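Local coordinates for protein type II restriction enzyme ngomi (PDB 1FIU) that recognises the double-stranded DNA sequence 5'-GCCGGC-3' and cleaves it after the first G as a magnesium-dependent homotetrameric type II restriction endonuclease, at the interface of chains A and B and the interface of chains A and C. Numbering follows the deposited sequence. Chains: chain A/B/C, Type II restriction enzyme ngomi.

Chain A of this homotetramer meets two neighbours through separate surfaces, and the two patches lie about 36 Å apart, measured between the centres of their C-alpha atoms. Contact 1 sets the loop 165-168 of chain A against helix 246-256, strand 274-276 and the 3-10 helix 277-279 of chain B. Contact 2 brings together the 3-10 helix 194-196 and the start of helix 197-208 of chains A and C, with A:Asp134 and helix 225-232 of chain C beside them. The contacts have no residue in common. Each belongs to a two-fold interface and recurs with the chains exchanged, consistent with one kind of subunit using two different surfaces to assemble the homotetramer.

Contact 1: the interface of chains A and B. Residues chain A 165-168; chain B 247, 275, 278-279.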
ATOM      1  N   ALA A 165     -30.674  -4.078  11.603  1.00 15.37           N
ATOM      2  CA  ALA A 165     -29.271  -3.873  12.008  1.00 13.88           C
ATOM      3  C   ALA A 165     -28.688  -5.164  12.560  1.00 14.87           C
ATOM      4  O   ALA A 165     -27.982  -5.182  13.594  1.00 16.19           O
ATOM      5  CB  ALA A 165     -29.187  -2.754  13.069  1.00 16.58           C
ATOM      6  N   THR A 166     -28.960  -6.243  11.832  1.00 13.86           N
ATOM      7  CA  THR A 166     -28.559  -7.572  12.266  1.00 17.09           C
ATOM      8  C   THR A 166     -27.104  -7.956  12.141  1.00 17.58           C
ATOM      9  O   THR A 166     -26.687  -8.984  12.702  1.00 18.54           O
ATOM     10  CB  THR A 166     -29.423  -8.652  11.572  1.00 16.10           C
ATOM     11  OG1 THR A 166     -29.130  -8.680  10.175  1.00 19.71           O
ATOM     12  CG2 THR A 166     -30.900  -8.343  11.750  1.00 20.16           C
ATOM     13  N   TYR A 167     -26.309  -7.123  11.461  1.00 15.00           N
ATOM     14  CA  TYR A 167     -24.885  -7.410  11.293  1.00 14.20           C
ATOM     15  C   TYR A 167     -24.012  -6.351  11.954  1.00 14.54           C
ATOM     16  O   TYR A 167     -22.783  -6.372  11.781  1.00 16.22           O
ATOM     17  CB  TYR A 167     -24.535  -7.496   9.793  1.00 15.40           C
ATOM     18  CG  TYR A 167     -25.271  -8.627   9.086  1.00 15.85           C
ATOM     19  CD1 TYR A 167     -26.256  -8.352   8.154  1.00 17.03           C
ATOM     20  CD2 TYR A 167     -25.004  -9.957   9.393  1.00 20.54           C
ATOM     21  CE1 TYR A 167     -26.970  -9.370   7.538  1.00 20.14           C
ATOM     22  CE2 TYR A 167     -25.713 -10.984   8.780  1.00 23.81           C
ATOM     23  CZ  TYR A 167     -26.692 -10.673   7.858  1.00 21.93           C
ATOM     24  OH  TYR A 167     -27.421 -11.669   7.250  1.00 28.18           O
ATOM     25  N   ALA A 168     -24.635  -5.445  12.704  1.00 13.77           N
ATOM     26  CA  ALA A 168     -23.895  -4.360  13.370  1.00 16.18           C
ATOM     27  C   ALA A 168     -22.808  -4.950  14.263  1.00 16.55           C
ATOM     28  O   ALA A 168     -23.065  -5.807  15.113  1.00 16.04           O
ATOM     29  CB  ALA A 168     -24.836  -3.502  14.204  1.00 16.10           C
TER
ATOM     30  N   TYR B 247     -32.093  -7.230   3.021  1.00 15.98           N
ATOM     31  CA  TYR B 247     -33.004  -8.347   3.341  1.00 14.64           C
ATOM     32  C   TYR B 247     -33.829  -8.728   2.130  1.00 17.12           C
ATOM     33  O   TYR B 247     -34.083  -9.923   1.884  1.00 18.21           O
ATOM     34  CB  TYR B 247     -33.934  -7.966   4.485  1.00 16.41           C
ATOM     35  CG  TYR B 247     -33.210  -7.285   5.630  1.00 14.01           C
ATOM     36  CD1 TYR B 247     -33.766  -6.164   6.238  1.00 14.83           C
ATOM     37  CD2 TYR B 247     -31.990  -7.756   6.093  1.00 16.11           C
ATOM     38  CE1 TYR B 247     -33.117  -5.520   7.288  1.00 15.63           C
ATOM     39  CE2 TYR B 247     -31.326  -7.116   7.155  1.00 15.14           C
ATOM     40  CZ  TYR B 247     -31.903  -6.005   7.733  1.00 13.21           C
ATOM     41  OH  TYR B 247     -31.282  -5.342   8.768  1.00 17.16           O
ATOM     42  N   LYS B 275     -23.192  -5.582   4.401  1.00 13.40           N
ATOM     43  CA  LYS B 275     -24.226  -5.492   5.438  1.00 12.46           C
ATOM     44  C   LYS B 275     -25.412  -4.678   4.898  1.00 10.84           C
ATOM     45  O   LYS B 275     -25.427  -4.294   3.721  1.00 13.62           O
ATOM     46  CB  LYS B 275     -23.645  -4.808   6.699  1.00 13.67           C
ATOM     47  CG  LYS B 275     -22.479  -5.560   7.335  1.00 12.42           C
ATOM     48  CD  LYS B 275     -22.015  -4.840   8.612  1.00 11.90           C
ATOM     49  CE  LYS B 275     -20.825  -5.523   9.239  1.00 12.82           C
ATOM     50  NZ  LYS B 275     -20.549  -4.923  10.602  1.00 15.43           N
ATOM     51  N   SER B 278     -29.146  -0.434   7.384  1.00 13.97           N
ATOM     52  CA  SER B 278     -29.487  -0.244   8.803  1.00 13.66           C
ATOM     53  C   SER B 278     -28.353  -0.572   9.772  1.00 12.81           C
ATOM     54  O   SER B 278     -28.407  -0.182  10.949  1.00 14.68           O
ATOM     55  CB  SER B 278     -30.739  -1.065   9.186  1.00 13.46           C
ATOM     56  OG  SER B 278     -30.460  -2.450   9.122  1.00 16.75           O
ATOM     57  N   ASP B 279     -27.317  -1.257   9.294  1.00 13.01           N
ATOM     58  CA  ASP B 279     -26.164  -1.578  10.133  1.00 13.21           C
ATOM     59  C   ASP B 279     -25.193  -0.416  10.202  1.00 13.45           C
ATOM     60  O   ASP B 279     -24.398  -0.328  11.137  1.00 15.74           O
ATOM     61  CB  ASP B 279     -25.396  -2.782   9.578  1.00 14.73           C
ATOM     62  CG  ASP B 279     -26.194  -4.056   9.650  1.00 14.96           C
ATOM     63  OD1 ASP B 279     -26.541  -4.449  10.773  1.00 15.36           O
ATOM     64  OD2 ASP B 279     -26.479  -4.657   8.590  1.00 15.57           O
TER
HETATM   65  O   HOH W   1     -28.702  -6.181   8.912  1.00 15.26           O
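B:Asp279 pushes its carboxylate into the bend of chain A's loop 165-168, a pairing of side chain with backbone within the NgoMIV tetramer. Its CB lies near the backbone N of A:Ala168, and a chi1 of -67°, with CG opposite its own carbonyl carbon, directs the carboxylate at the loop backbone. Beyond CG the two oxygens part. OD1 of B:Asp279 accepts a hydrogen bond from the backbone N of A:Tyr167 at 2.8 Å, the donor lying above the carboxylate plane. OD2 of B:Asp279 faces the edge of the A:Tyr167 ring, 3.7 Å from CD1 of A:Tyr167, with carboxylate and ring turned 57° against each other. Through hydrogen bonds of undecided direction, a water 2.7 Å from OD2 of B:Asp279 links it across the interface with OG1 of A:Thr166, and also holds the phenol OH of B:Tyr247. OG1 of A:Thr166 in turn sits over one face of the A:Tyr167 ring, towards its rim. Where the loop begins, the backbone N of A:Ala165 donates to the hydroxyl OG of B:Ser278 at 3.0 Å. On the other flank CG of B:Lys275 packs against CB of A:Tyr167 at 3.7 Å, and the chain then runs extended to its amine. The terminal amine NZ of B:Lys275 donates a hydrogen bond to the carbonyl O of A:Tyr167 at 2.9 Å, tilted 33° from the carbonyl plane.

Contact 2: the interface of chains A and C. Residues chain A 134, 196-197, 200; chain C 196, 199, 230.
C:Gln196 lays its CB and CG against the start of helix 197-208 of chain A, in a two-fold interface of the NgoMIV restriction enzyme family. CG of C:Gln196 lies 3.7 Å from CB of A:Asn197 and 3.5 Å from the hydroxyl OG of A:Ser200, so the aliphatic part of the glutamine rests on A:Asn197 and A:Ser200 in the first turn. A bend at chi2 (-50°) then turns its amide towards A:Asp134. A:Asp134, which is poorly ordered, and C:Arg199 approach from opposite directions and make a long salt bridge, 3.8 Å from OD2 of A:Asp134 to NE of C:Arg199, whose strength is therefore doubtful; the two planes are 49° apart. A water joins the backbone carbonyl O atoms of A:Gln196 and C:Gln196.

Behind this first shell, bonds within each chain set the groups. In chain C, NE of C:Arg199 donates to OE1 of C:Gln196 at 2.8 Å, in the plane of both the carbonyl and the guanidinium, which should hold amide and guanidinium in register. The carbonyl O of C:Ser230, in helix 225-232, accepts from NE2 of C:Gln196 at 3.1 Å and from NH2 of C:Arg199 at 2.9 Å; the donors approach opposite faces of its plane. In chain A, OG of A:Ser200 donates back to the carbonyl O of A:Asn197 at 3.1 Å, which should help to orient the hydroxyl.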
ATOM      1  N   ASP A 134       3.283 -13.178   8.648  1.00 60.04           N
ATOM      2  CA  ASP A 134       3.389 -11.913   9.363  1.00 60.04           C
ATOM      3  C   ASP A 134       1.980 -11.457   9.712  1.00 60.04           C
ATOM      4  O   ASP A 134       1.786 -10.760  10.714  1.00 60.04           O
ATOM      5  CB  ASP A 134       4.101 -10.855   8.507  1.00 60.04           C
ATOM      6  CG  ASP A 134       5.558 -10.644   8.923  1.00 60.04           C
ATOM      7  OD1 ASP A 134       6.246 -11.651   9.213  1.00 57.36           O
ATOM      8  OD2 ASP A 134       6.016  -9.472   8.948  1.00 58.26           O
ATOM      9  N   GLN A 196      11.544  -0.203  12.361  1.00 15.58           N
ATOM     10  CA  GLN A 196      10.648  -0.333  11.211  1.00 15.51           C
ATOM     11  C   GLN A 196       9.614  -1.436  11.341  1.00 16.19           C
ATOM     12  O   GLN A 196       8.666  -1.494  10.538  1.00 17.16           O
ATOM     13  CB  GLN A 196      11.455  -0.519   9.911  1.00 16.97           C
ATOM     14  CG  GLN A 196      12.470   0.612   9.669  1.00 15.44           C
ATOM     15  CD  GLN A 196      11.891   2.018   9.841  1.00 20.10           C
ATOM     16  OE1 GLN A 196      10.821   2.337   9.328  1.00 20.18           O
ATOM     17  NE2 GLN A 196      12.607   2.870  10.561  1.00 17.58           N
ATOM     18  N   ASN A 197       9.771  -2.322  12.316  1.00 16.33           N
ATOM     19  CA  ASN A 197       8.741  -3.352  12.479  1.00 16.37           C
ATOM     20  C   ASN A 197       7.408  -2.712  12.909  1.00 14.29           C
ATOM     21  O   ASN A 197       6.355  -3.324  12.711  1.00 16.20           O
ATOM     22  CB  ASN A 197       9.159  -4.489  13.435  1.00 14.51           C
ATOM     23  CG  ASN A 197       9.361  -4.055  14.903  1.00 16.59           C
ATOM     24  OD1 ASN A 197       9.445  -2.764  15.159  1.00 21.34           O
ATOM     25  ND2 ASN A 197       9.465  -4.933  15.804  1.00 13.61           N
ATOM     26  N   SER A 200       5.711  -2.220   9.531  1.00 15.47           N
ATOM     27  CA  SER A 200       5.197  -3.411   8.886  1.00 16.72           C
ATOM     28  C   SER A 200       3.986  -3.952   9.638  1.00 18.15           C
ATOM     29  O   SER A 200       3.016  -4.417   9.010  1.00 17.39           O
ATOM     30  CB  SER A 200       6.298  -4.468   8.739  1.00 18.23           C
ATOM     31  OG  SER A 200       6.852  -4.789   9.995  1.00 19.13           O
TER
ATOM     32  N   GLN C 196      12.506  -6.369   9.278  1.00 16.47           N
ATOM     33  CA  GLN C 196      11.441  -5.591   8.631  1.00 14.34           C
ATOM     34  C   GLN C 196      11.834  -4.307   7.901  1.00 15.93           C
ATOM     35  O   GLN C 196      11.029  -3.763   7.142  1.00 14.83           O
ATOM     36  CB  GLN C 196      10.325  -5.304   9.644  1.00 16.01           C
ATOM     37  CG  GLN C 196       9.808  -6.557  10.384  1.00 17.30           C
ATOM     38  CD  GLN C 196       9.452  -7.695   9.451  1.00 19.41           C
ATOM     39  OE1 GLN C 196       8.827  -7.495   8.391  1.00 20.00           O
ATOM     40  NE2 GLN C 196       9.831  -8.914   9.840  1.00 19.01           N
ATOM     41  N   ARG C 199      11.285  -4.444   4.263  1.00 14.19           N
ATOM     42  CA  ARG C 199       9.944  -4.188   3.746  1.00 15.36           C
ATOM     43  C   ARG C 199       9.656  -2.694   3.627  1.00 15.29           C
ATOM     44  O   ARG C 199       9.084  -2.255   2.623  1.00 16.71           O
ATOM     45  CB  ARG C 199       8.866  -4.847   4.628  1.00 20.35           C
ATOM     46  CG  ARG C 199       8.939  -6.356   4.688  1.00 19.87           C
ATOM     47  CD  ARG C 199       7.729  -6.908   5.484  1.00 19.71           C
ATOM     48  NE  ARG C 199       7.914  -8.309   5.881  1.00 21.40           N
ATOM     49  CZ  ARG C 199       7.569  -9.356   5.151  1.00 21.61           C
ATOM     50  NH1 ARG C 199       7.004  -9.191   3.957  1.00 21.05           N
ATOM     51  NH2 ARG C 199       7.776 -10.575   5.628  1.00 22.79           N
ATOM     52  N   SER C 230      10.578 -14.600   8.245  1.00 18.83           N
ATOM     53  CA  SER C 230      10.122 -13.299   8.738  1.00 21.22           C
ATOM     54  C   SER C 230      10.248 -12.225   7.655  1.00 21.16           C
ATOM     55  O   SER C 230       9.611 -11.169   7.771  1.00 18.78           O
ATOM     56  CB  SER C 230      10.876 -12.851  10.010  1.00 17.92           C
ATOM     57  OG  SER C 230      12.227 -12.528   9.767  1.00 21.00           O
TER
HETATM   58  O   HOH W   2       8.667  -2.259   7.778  1.00 18.86           O